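Local structure of maltose operon transcriptional repressor (Staphylococcus aureus subsp. aureus Mu50, 3HCW) at residues M86-D89 against P93-V96; F72-L75 against N80-I83; Q107-D112 against G255-N260; G11-G16 against D58-M63. The protein probably represses transcription of the maltose operon by binding operator DNA, as LacI/GalR-type regulators do, with this C-terminal fragment forming the periplasmic-binding-protein-like sensor core. One frame throughout, in Å; residues are numbered along the deposited sequence.

How the contacts relate
All four contacts lie in the lobe whose sheet runs 44-47, 9-13, 71-74, 94-97, 110-113, 272-280. Contacts 1 and 2, with centres about 7 Å apart, pin the two ends of helix 82-89 to neighbouring strands, joined where Ile95 O meets Leu74 N at 2.8 Å. Contact 4 sets helix 53-65 beside them, its centre about 9 Å from that of contact 2. Contact 3 packs helix 247-263 on the other sheet face, about 18 Å from contact 4 between centres, and joins contact 1 through Val96 O and Ile111 N, 2.9 Å apart. At the end of segment 107-112, Asp112 OD1 hydrogen-bonds a glycerol, probably from the crystallisation liquor.

Contact 1 of 4, residues M86-D89 against P93-V96; sequences MLID and PFIV
Leu87 lies over the ring of Phe94 where helix 82-89 turns back into strand 94-97, the second half of the beta-alpha-beta unit that starts at strand 71-74. Take the leucine from its root. CB already touches the ring, 3.7 Å from Phe94 CD1 and nearly as close to CE1. CG, anti to the carbonyl carbon (chi1 -47°), then swings the branch inward. CD1 comes down on the face at 4.1 Å from the ring centroid, 27° off the normal, a CH-pi contact. CD2, the other methyl, heads for Val60 of helix 53-65. The next residue, Ile88, comes from a different side: its CG1 sits near the plane of the ring at the edge, 3.8 Å from Phe94 CZ, with CD1 a little farther from the same atom. Leu87 also touches Phe72 and Leu74, so the seam continues onto the next strand, while Ile88 reaches Ile104 in a loop. Phe94 holds CG between its backbone N and carbonyl carbon (chi1 66°), which turns the ring edge to Ile88 CG1 and a face to Leu87 CD1. At the ring's far edge, in plane, Val96 CG2 stands 3.6 Å from Phe94 CE2.

Contact 2 of 4, residues F72-L75 against N80-I83; sequences FILL and NDPI
Leu74 sends its two methyls to two different partners at the start of helix 82-89. CD2 meets Ile83 CD1 at 3.7 Å, the side chains sliding past each other in opposite directions. CD1 stops 3.9 Å from Asp81 OD1, a plain van der Waals approach of two side chains coming from opposite directions. Ile83 gets there because CG1 lies anti to its backbone N (chi1 -172°), which carries CD1 back toward the sheet although the residue's first bond runs along the interface. The next layer sets these groups in place. Val13 of strand 9-13 touches both Leu74 and Ile83, and Val96 flanks Leu74 from strand 94-97. Asp81 is the N-cap of the helix: OD1 makes a weak hydrogen bond to Lys84 N, and OD2 takes a firmer one with Tyr76 OH. This is the strand-to-helix turn of a beta-alpha-beta unit, with Leu74 of the strand packed on the N-cap aspartate and on Ile83 of the helix's first turn. Both carboxylate oxygens thus have a polar partner even though the residue is buried, and the helix N-terminus probably helps to stabilise the negative charge next to the leucine methyl.

Contact 3 of 4, residues Q107-D112 against G255-N260; sequences QFTHID and GSAILN
The flat groups of segment 107-112, Phe108 and His110, take no part in the touch with segment 255-260, which falls to Thr109 and Ile111 against Ala257. Phe108 is sandwiched: Gln107 CB lies 3.8 Å above one face, offset toward the rim, and the ring of Phe94 stacks on the opposite face. His110 has Phe108 O in the plane of its imidazole, at the edge, 3.0 Å from His110 CD2, while its NE2 hydrogen-bonds Asp105 OD2 and its ND1, weakly, Gly98 O. On the helix side everything converges on a single methyl. Ala257 CB stands 4.1 Å from Ile111 CD1 and 4.2 Å from Thr109 CG2, bridging two residues that alternate along the chain. The fold is the layered alpha/beta lobe of a periplasmic-binding-protein-like core, and this is one of its helix-on-sheet faces: strand 110-113 is hydrogen-bonded between strands 94-97 and 272-280, with helix 247-263 packed on the face formed by Thr109, Ile111, Ile95 and Ile73. Ile95 touches Thr109, Ile111 and Ala257 alike and fills out the layer. Thr109 has chi1 at -65°, which leaves CG2 anti to the backbone N and directed at the helix, while OG1 hydrogen-bonds Ile270 O. Within the helix, Asn260 N bonds to Ser256 O at 3.0 Å. The small alanine lets the backbones come close, with Thr109 CA and Ala257 CA 7.7 Å apart.

Contact 4 of 4, residues G11-G16 against D58-M63; sequences GLVLKG and DEVYKM
Helix 53-65 of the crossover between strands 44-47 and 71-74 packs over strand 9-13, which lies between those two in the sheet. Two residues from each side do the work. Val60 puts CG2 against both methyls of Val13, 3.8 Å from CG2 and 4.1 Å from CG1, and the two side chains cross at about a right angle, so a single helix methyl rests in the fork of the strand valine. One turn along, Met63 reaches farther. Its chain runs out extended and then bends at the sulfur (chi3 81°), which drops the CE methyl onto the bare backbone of Gly11, 3.7 Å from Gly11 CA. Because that glycine has no side chain, the methionine tip can lie directly on the strand. The backbones keep an even gap: Val13 CA to Val60 CA is 7.7 Å and Gly11 CA to Met63 CA 7.8 Å. Around this pair of contacts, Phe72 touches both Val13 and Met63, Gln46 borders Met63 from the other neighbouring strand, and Glu59 OE1 bonds to Val49 N, tying the helix to the turn that follows strand 44-47. Leu12 points away from the helix, to Leu31 and Ile34 of helix 25-39 on the opposite sheet face. A parallel strand with helices packed through apolar side chains on both faces is the three-layer alpha/beta arrangement found in each lobe of type I periplasmic-binding-protein folds.

Contact 1 of 4, residues M86-D89 against P93-V96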
loop_
_atom_site.group_PDB
_atom_site.type_symbol
_atom_site.label_atom_id
_atom_site.label_comp_id
_atom_site.label_asym_id
_atom_site.label_seq_id
_atom_site.Cartn_x
_atom_site.Cartn_y
_atom_site.Cartn_z
ATOM N N MET A 86 -14.578 -13.628 23.384
ATOM C CA MET A 86 -15.089 -12.432 24.065
ATOM C C MET A 86 -16.462 -12.033 23.516
ATOM O O MET A 86 -17.417 -11.910 24.281
ATOM C CB MET A 86 -14.075 -11.281 23.938
ATOM C CG MET A 86 -14.434 -9.970 24.651
ATOM S SD MET A 86 -13.078 -8.790 24.478
ATOM C CE MET A 86 -11.992 -9.403 25.761
ATOM N N LEU A 87 -16.560 -11.883 22.193
ATOM C CA LEU A 87 -17.822 -11.530 21.525
ATOM C C LEU A 87 -18.905 -12.597 21.673
ATOM O O LEU A 87 -20.095 -12.289 21.598
ATOM C CB LEU A 87 -17.599 -11.253 20.038
ATOM C CG LEU A 87 -16.453 -10.358 19.569
ATOM C CD1 LEU A 87 -16.369 -10.407 18.062
ATOM C CD2 LEU A 87 -16.591 -8.925 20.054
ATOM N N ILE A 88 -18.485 -13.846 21.866
ATOM C CA ILE A 88 -19.409 -14.949 22.134
ATOM C C ILE A 88 -19.917 -14.886 23.578
ATOM O O ILE A 88 -21.126 -15.002 23.819
ATOM C CB ILE A 88 -18.774 -16.327 21.782
ATOM C CG1 ILE A 88 -18.750 -16.509 20.258
ATOM C CG2 ILE A 88 -19.536 -17.490 22.442
ATOM C CD1 ILE A 88 -17.777 -17.558 19.757
ATOM N N ASP A 89 -18.994 -14.674 24.520
ATOM C CA ASP A 89 -19.325 -14.517 25.945
ATOM C C ASP A 89 -20.257 -13.332 26.205
ATOM O O ASP A 89 -21.222 -13.445 26.966
ATOM C CB ASP A 89 -18.051 -14.348 26.786
ATOM C CG ASP A 89 -17.265 -15.642 26.940
ATOM O OD1 ASP A 89 -16.015 -15.584 26.897
ATOM O OD2 ASP A 89 -17.892 -16.713 27.106
ATOM N N PRO A 93 -23.177 -9.406 18.293
ATOM C CA PRO A 93 -23.332 -9.891 16.915
ATOM C C PRO A 93 -22.051 -9.645 16.132
ATOM O O PRO A 93 -21.432 -8.587 16.298
ATOM C CB PRO A 93 -24.455 -9.008 16.355
ATOM C CG PRO A 93 -25.172 -8.486 17.551
ATOM C CD PRO A 93 -24.094 -8.286 18.571
ATOM N N PHE A 94 -21.639 -10.618 15.317
ATOM C CA PHE A 94 -20.422 -10.464 14.513
ATOM C C PHE A 94 -20.364 -11.257 13.209
ATOM O O PHE A 94 -21.130 -12.190 12.991
ATOM C CB PHE A 94 -19.136 -10.670 15.344
ATOM C CG PHE A 94 -18.945 -12.063 15.873
ATOM C CD1 PHE A 94 -19.485 -12.434 17.102
ATOM C CD2 PHE A 94 -18.177 -12.988 15.177
ATOM C CE1 PHE A 94 -19.295 -13.711 17.615
ATOM C CE2 PHE A 94 -17.981 -14.272 15.685
ATOM C CZ PHE A 94 -18.541 -14.632 16.907
ATOM N N ILE A 95 -19.437 -10.841 12.349
ATOM C CA ILE A 95 -19.043 -11.575 11.152
ATOM C C ILE A 95 -17.569 -11.928 11.315
ATOM O O ILE A 95 -16.842 -11.238 12.029
ATOM C CB ILE A 95 -19.310 -10.729 9.851
ATOM C CG1 ILE A 95 -20.494 -11.292 9.085
ATOM C CG2 ILE A 95 -18.158 -10.760 8.887
ATOM C CD1 ILE A 95 -21.778 -11.217 9.814
ATOM N N VAL A 96 -17.137 -13.019 10.690
ATOM C CA VAL A 96 -15.719 -13.335 10.620
ATOM C C VAL A 96 -15.300 -13.381 9.165
ATOM O O VAL A 96 -15.937 -14.038 8.345
ATOM C CB VAL A 96 -15.388 -14.680 11.303
ATOM C CG1 VAL A 96 -13.886 -14.974 11.236
ATOM C CG2 VAL A 96 -15.862 -14.681 12.753
#

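Contact 2 of 4, residues F72-L75 against N80-I83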
loop_
_atom_site.group_PDB
_atom_site.type_symbol
_atom_site.label_atom_id
_atom_site.label_comp_id
_atom_site.label_asym_id
_atom_site.label_seq_id
_atom_site.Cartn_x
_atom_site.Cartn_y
_atom_site.Cartn_z
ATOM N N PHE A 72 -19.581 -6.301 15.204
ATOM C CA PHE A 72 -18.176 -6.442 14.858
ATOM C C PHE A 72 -17.971 -7.237 13.588
ATOM O O PHE A 72 -18.819 -8.024 13.188
ATOM C CB PHE A 72 -17.428 -7.124 15.994
ATOM C CG PHE A 72 -17.119 -6.221 17.136
ATOM C CD1 PHE A 72 -15.952 -5.477 17.139
ATOM C CD2 PHE A 72 -18.001 -6.101 18.207
ATOM C CE1 PHE A 72 -15.638 -4.630 18.205
ATOM C CE2 PHE A 72 -17.701 -5.265 19.275
ATOM C CZ PHE A 72 -16.509 -4.529 19.278
ATOM N N ILE A 73 -16.838 -7.013 12.949
ATOM C CA ILE A 73 -16.390 -7.866 11.863
ATOM C C ILE A 73 -14.946 -8.211 12.207
ATOM O O ILE A 73 -14.092 -7.320 12.216
ATOM C CB ILE A 73 -16.471 -7.149 10.484
ATOM C CG1 ILE A 73 -17.917 -6.756 10.135
ATOM C CG2 ILE A 73 -15.885 -8.019 9.385
ATOM C CD1 ILE A 73 -18.055 -6.063 8.785
ATOM N N LEU A 74 -14.688 -9.479 12.548
ATOM C CA LEU A 74 -13.312 -9.956 12.773
ATOM C C LEU A 74 -12.635 -10.164 11.429
ATOM O O LEU A 74 -13.098 -10.964 10.617
ATOM C CB LEU A 74 -13.286 -11.275 13.546
ATOM C CG LEU A 74 -13.941 -11.363 14.924
ATOM C CD1 LEU A 74 -13.682 -12.718 15.524
ATOM C CD2 LEU A 74 -13.398 -10.305 15.826
ATOM N N LEU A 75 -11.538 -9.448 11.199
ATOM C CA LEU A 75 -10.843 -9.483 9.911
ATOM C C LEU A 75 -9.785 -10.591 9.799
ATOM O O LEU A 75 -8.886 -10.507 8.964
ATOM C CB LEU A 75 -10.181 -8.145 9.608
ATOM C CG LEU A 75 -10.882 -6.841 9.211
ATOM C CD1 LEU A 75 -10.243 -6.335 7.926
ATOM C CD2 LEU A 75 -12.344 -6.966 9.011
ATOM N N ASN A 80 -9.206 -21.146 18.531
ATOM C CA ASN A 80 -9.184 -20.647 19.916
ATOM C C ASN A 80 -8.817 -19.167 20.000
ATOM O O ASN A 80 -7.917 -18.780 20.750
ATOM C CB ASN A 80 -8.273 -21.494 20.828
ATOM C CG ASN A 80 -8.556 -22.980 20.724
ATOM O OD1 ASN A 80 -9.705 -23.403 20.587
ATOM N ND2 ASN A 80 -7.499 -23.783 20.789
ATOM N N ASP A 81 -9.501 -18.358 19.196
ATOM C CA ASP A 81 -9.343 -16.911 19.232
ATOM C C ASP A 81 -10.113 -16.404 20.454
ATOM O O ASP A 81 -11.335 -16.575 20.532
ATOM C CB ASP A 81 -9.863 -16.283 17.931
ATOM C CG ASP A 81 -9.595 -14.786 17.838
ATOM O OD1 ASP A 81 -10.445 -14.068 17.266
ATOM O OD2 ASP A 81 -8.540 -14.323 18.321
ATOM N N PRO A 82 -9.390 -15.823 21.434
ATOM C CA PRO A 82 -9.970 -15.367 22.703
ATOM C C PRO A 82 -10.825 -14.106 22.568
ATOM O O PRO A 82 -11.687 -13.854 23.414
ATOM C CB PRO A 82 -8.739 -15.082 23.579
ATOM C CG PRO A 82 -7.562 -15.636 22.832
ATOM C CD PRO A 82 -7.938 -15.586 21.393
ATOM N N ILE A 83 -10.576 -13.319 21.525
ATOM C CA ILE A 83 -11.400 -12.147 21.235
ATOM C C ILE A 83 -12.678 -12.546 20.468
ATOM O O ILE A 83 -13.709 -11.899 20.613
ATOM C CB ILE A 83 -10.560 -10.977 20.600
ATOM C CG1 ILE A 83 -11.369 -9.679 20.476
ATOM C CG2 ILE A 83 -9.968 -11.370 19.292
ATOM C CD1 ILE A 83 -11.972 -9.422 19.098
#

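Contact 3 of 4, residues Q107-D112 against G255-N260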
loop_
_atom_site.group_PDB
_atom_site.type_symbol
_atom_site.label_atom_id
_atom_site.label_comp_id
_atom_site.label_asym_id
_atom_site.label_seq_id
_atom_site.Cartn_x
_atom_site.Cartn_y
_atom_site.Cartn_z
ATOM N N GLN A 107 -23.072 -21.157 14.021
ATOM C CA GLN A 107 -23.957 -20.061 14.415
ATOM C C GLN A 107 -23.581 -18.725 13.775
ATOM O O GLN A 107 -24.429 -17.840 13.636
ATOM C CB GLN A 107 -23.971 -19.899 15.946
ATOM C CG GLN A 107 -24.306 -21.163 16.743
ATOM C CD GLN A 107 -25.564 -21.860 16.248
ATOM O OE1 GLN A 107 -25.514 -23.003 15.794
ATOM N NE2 GLN A 107 -26.696 -21.168 16.323
ATOM N N PHE A 108 -22.313 -18.583 13.391
ATOM C CA PHE A 108 -21.762 -17.290 12.988
ATOM C C PHE A 108 -21.346 -17.242 11.525
ATOM O O PHE A 108 -20.592 -18.097 11.064
ATOM C CB PHE A 108 -20.601 -16.915 13.910
ATOM C CG PHE A 108 -20.970 -16.957 15.366
ATOM C CD1 PHE A 108 -21.772 -15.959 15.919
ATOM C CD2 PHE A 108 -20.558 -18.017 16.173
ATOM C CE1 PHE A 108 -22.144 -16.004 17.264
ATOM C CE2 PHE A 108 -20.926 -18.077 17.519
ATOM C CZ PHE A 108 -21.716 -17.069 18.069
ATOM N N THR A 109 -21.863 -16.253 10.802
ATOM C CA THR A 109 -21.545 -16.075 9.388
ATOM C C THR A 109 -20.056 -15.828 9.160
ATOM O O THR A 109 -19.453 -14.973 9.814
ATOM C CB THR A 109 -22.388 -14.941 8.760
ATOM O OG1 THR A 109 -23.761 -15.333 8.775
ATOM C CG2 THR A 109 -21.989 -14.681 7.308
ATOM N N HIS A 110 -19.477 -16.612 8.252
ATOM C CA HIS A 110 -18.103 -16.434 7.811
ATOM C C HIS A 110 -18.064 -16.053 6.334
ATOM O O HIS A 110 -18.882 -16.518 5.533
ATOM C CB HIS A 110 -17.304 -17.715 8.022
ATOM C CG HIS A 110 -16.915 -17.966 9.443
ATOM N ND1 HIS A 110 -15.604 -17.961 9.868
ATOM C CD2 HIS A 110 -17.661 -18.250 10.536
ATOM C CE1 HIS A 110 -15.559 -18.230 11.162
ATOM N NE2 HIS A 110 -16.794 -18.409 11.591
ATOM N N ILE A 111 -17.111 -15.197 5.986
ATOM C CA ILE A 111 -16.877 -14.803 4.602
ATOM C C ILE A 111 -15.419 -15.122 4.275
ATOM O O ILE A 111 -14.512 -14.615 4.916
ATOM C CB ILE A 111 -17.224 -13.298 4.356
ATOM C CG1 ILE A 111 -18.742 -13.065 4.403
ATOM C CG2 ILE A 111 -16.744 -12.839 3.002
ATOM C CD1 ILE A 111 -19.244 -12.582 5.711
ATOM N N ASP A 112 -15.197 -15.981 3.289
ATOM C CA ASP A 112 -13.844 -16.422 2.967
ATOM C C ASP A 112 -13.651 -16.557 1.452
ATOM O O ASP A 112 -14.622 -16.470 0.686
ATOM C CB ASP A 112 -13.590 -17.768 3.655
ATOM C CG ASP A 112 -12.123 -18.005 4.004
ATOM O OD1 ASP A 112 -11.280 -17.110 3.797
ATOM O OD2 ASP A 112 -11.811 -19.116 4.483
ATOM N N GLY A 255 -19.742 -6.507 4.942
ATOM C CA GLY A 255 -20.546 -5.318 5.243
ATOM C C GLY A 255 -22.033 -5.557 5.059
ATOM O O GLY A 255 -22.839 -5.209 5.924
ATOM N N SER A 256 -22.392 -6.167 3.933
ATOM C CA SER A 256 -23.778 -6.571 3.671
ATOM C C SER A 256 -24.320 -7.570 4.690
ATOM O O SER A 256 -25.440 -7.403 5.171
ATOM C CB SER A 256 -23.904 -7.137 2.264
ATOM O OG SER A 256 -23.677 -6.111 1.315
ATOM N N ALA A 257 -23.516 -8.590 5.018
ATOM C CA ALA A 257 -23.906 -9.635 5.977
ATOM C C ALA A 257 -24.229 -9.074 7.359
ATOM O O ALA A 257 -25.252 -9.418 7.933
ATOM C CB ALA A 257 -22.824 -10.700 6.100
ATOM N N ILE A 258 -23.359 -8.212 7.881
ATOM C CA ILE A 258 -23.529 -7.680 9.235
ATOM C C ILE A 258 -24.752 -6.751 9.324
ATOM O O ILE A 258 -25.473 -6.769 10.326
ATOM C CB ILE A 258 -22.214 -7.040 9.780
ATOM C CG1 ILE A 258 -22.270 -6.831 11.301
ATOM C CG2 ILE A 258 -21.854 -5.759 9.024
ATOM C CD1 ILE A 258 -22.536 -8.117 12.128
ATOM N N LEU A 259 -24.995 -5.996 8.248
ATOM C CA LEU A 259 -26.164 -5.135 8.100
ATOM C C LEU A 259 -27.446 -5.943 8.098
ATOM O O LEU A 259 -28.441 -5.537 8.700
ATOM C CB LEU A 259 -26.071 -4.347 6.796
ATOM C CG LEU A 259 -25.604 -2.887 6.791
ATOM C CD1 LEU A 259 -24.613 -2.552 7.910
ATOM C CD2 LEU A 259 -25.050 -2.521 5.407
ATOM N N ASN A 260 -27.404 -7.094 7.429
ATOM C CA ASN A 260 -28.542 -7.997 7.342
ATOM C C ASN A 260 -28.830 -8.662 8.686
ATOM O O ASN A 260 -29.988 -8.834 9.060
ATOM C CB ASN A 260 -28.328 -9.044 6.241
ATOM C CG ASN A 260 -28.442 -8.459 4.818
ATOM O OD1 ASN A 260 -28.258 -9.177 3.837
ATOM N ND2 ASN A 260 -28.735 -7.163 4.707
#

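Contact 4 of 4, residues G11-G16 against D58-M63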
loop_
_atom_site.group_PDB
_atom_site.type_symbol
_atom_site.label_atom_id
_atom_site.label_comp_id
_atom_site.label_asym_id
_atom_site.label_seq_id
_atom_site.Cartn_x
_atom_site.Cartn_y
_atom_site.Cartn_z
ATOM N N GLY A 11 -17.658 -2.108 14.656
ATOM C CA GLY A 11 -16.255 -2.269 15.032
ATOM C C GLY A 11 -15.554 -3.287 14.146
ATOM O O GLY A 11 -16.026 -4.411 13.979
ATOM N N LEU A 12 -14.430 -2.892 13.566
ATOM C CA LEU A 12 -13.660 -3.776 12.694
ATOM C C LEU A 12 -12.348 -4.206 13.372
ATOM O O LEU A 12 -11.412 -3.410 13.468
ATOM C CB LEU A 12 -13.384 -3.081 11.357
ATOM C CG LEU A 12 -14.557 -2.285 10.751
ATOM C CD1 LEU A 12 -14.114 -1.541 9.521
ATOM C CD2 LEU A 12 -15.781 -3.145 10.431
ATOM N N VAL A 13 -12.286 -5.457 13.832
ATOM C CA VAL A 13 -11.082 -5.975 14.512
ATOM C C VAL A 13 -9.962 -6.453 13.571
ATOM O O VAL A 13 -10.118 -7.431 12.834
ATOM C CB VAL A 13 -11.413 -7.100 15.521
ATOM C CG1 VAL A 13 -10.189 -7.418 16.386
ATOM C CG2 VAL A 13 -12.581 -6.700 16.400
ATOM N N LEU A 14 -8.834 -5.749 13.630
ATOM C CA LEU A 14 -7.630 -6.064 12.864
ATOM C C LEU A 14 -6.656 -6.930 13.673
ATOM O O LEU A 14 -6.723 -6.982 14.905
ATOM C CB LEU A 14 -6.924 -4.767 12.453
ATOM C CG LEU A 14 -7.073 -4.106 11.077
ATOM C CD1 LEU A 14 -6.087 -4.707 10.093
ATOM C CD2 LEU A 14 -8.489 -4.154 10.531
ATOM N N LYS A 15 -5.750 -7.594 12.955
ATOM C CA LYS A 15 -4.691 -8.431 13.530
ATOM C C LYS A 15 -3.604 -7.576 14.206
ATOM O O LYS A 15 -3.159 -7.883 15.317
ATOM C CB LYS A 15 -4.083 -9.295 12.417
ATOM C CG LYS A 15 -3.103 -10.380 12.856
ATOM C CD LYS A 15 -2.091 -10.695 11.739
ATOM C CE LYS A 15 -2.751 -11.324 10.511
ATOM N NZ LYS A 15 -1.795 -11.520 9.389
ATOM N N GLY A 16 -3.189 -6.506 13.523
ATOM C CA GLY A 16 -2.195 -5.558 14.038
ATOM C C GLY A 16 -2.237 -4.204 13.342
ATOM O O GLY A 16 -3.018 -3.998 12.409
ATOM N N ASP A 58 -8.033 -5.842 25.376
ATOM C CA ASP A 58 -8.407 -4.673 26.163
ATOM C C ASP A 58 -9.281 -3.710 25.371
ATOM O O ASP A 58 -10.360 -3.332 25.832
ATOM C CB ASP A 58 -7.162 -3.956 26.703
ATOM C CG ASP A 58 -6.522 -4.692 27.869
ATOM O OD1 ASP A 58 -7.186 -5.563 28.472
ATOM O OD2 ASP A 58 -5.348 -4.397 28.182
ATOM N N GLU A 59 -8.832 -3.346 24.170
ATOM C CA GLU A 59 -9.503 -2.308 23.390
ATOM C C GLU A 59 -10.823 -2.737 22.743
ATOM O O GLU A 59 -11.690 -1.895 22.502
ATOM C CB GLU A 59 -8.546 -1.640 22.392
ATOM C CG GLU A 59 -8.529 -2.166 20.977
ATOM C CD GLU A 59 -8.382 -1.038 19.973
ATOM O OE1 GLU A 59 -7.403 -1.024 19.201
ATOM O OE2 GLU A 59 -9.245 -0.141 19.970
ATOM N N VAL A 60 -10.983 -4.033 22.482
ATOM C CA VAL A 60 -12.263 -4.548 22.006
ATOM C C VAL A 60 -13.242 -4.624 23.175
ATOM O O VAL A 60 -14.414 -4.283 23.017
ATOM C CB VAL A 60 -12.125 -5.906 21.271
ATOM C CG1 VAL A 60 -13.488 -6.593 21.100
ATOM C CG2 VAL A 60 -11.450 -5.707 19.910
ATOM N N TYR A 61 -12.754 -5.033 24.348
ATOM C CA TYR A 61 -13.584 -5.073 25.560
ATOM C C TYR A 61 -14.102 -3.688 25.958
ATOM O O TYR A 61 -15.232 -3.566 26.435
ATOM C CB TYR A 61 -12.855 -5.723 26.742
ATOM C CG TYR A 61 -13.737 -5.927 27.953
ATOM C CD1 TYR A 61 -14.688 -6.945 27.983
ATOM C CD2 TYR A 61 -13.631 -5.091 29.067
ATOM C CE1 TYR A 61 -15.508 -7.133 29.090
ATOM C CE2 TYR A 61 -14.446 -5.268 30.174
ATOM C CZ TYR A 61 -15.381 -6.292 30.183
ATOM O OH TYR A 61 -16.191 -6.476 31.282
ATOM N N LYS A 62 -13.267 -2.668 25.761
ATOM C CA LYS A 62 -13.666 -1.275 25.944
ATOM C C LYS A 62 -14.845 -0.940 25.031
ATOM O O LYS A 62 -15.856 -0.428 25.507
ATOM C CB LYS A 62 -12.487 -0.329 25.695
ATOM C CG LYS A 62 -12.758 1.137 26.052
ATOM C CD LYS A 62 -11.466 1.910 26.358
ATOM C CE LYS A 62 -10.552 2.049 25.140
ATOM N NZ LYS A 62 -11.083 3.005 24.124
ATOM N N MET A 63 -14.725 -1.274 23.743
ATOM C CA MET A 63 -15.823 -1.114 22.774
ATOM C C MET A 63 -17.127 -1.842 23.156
ATOM O O MET A 63 -18.215 -1.348 22.849
ATOM C CB MET A 63 -15.378 -1.518 21.365
ATOM C CG MET A 63 -14.268 -0.646 20.790
ATOM S SD MET A 63 -13.360 -1.410 19.426
ATOM C CE MET A 63 -14.469 -1.082 18.062
#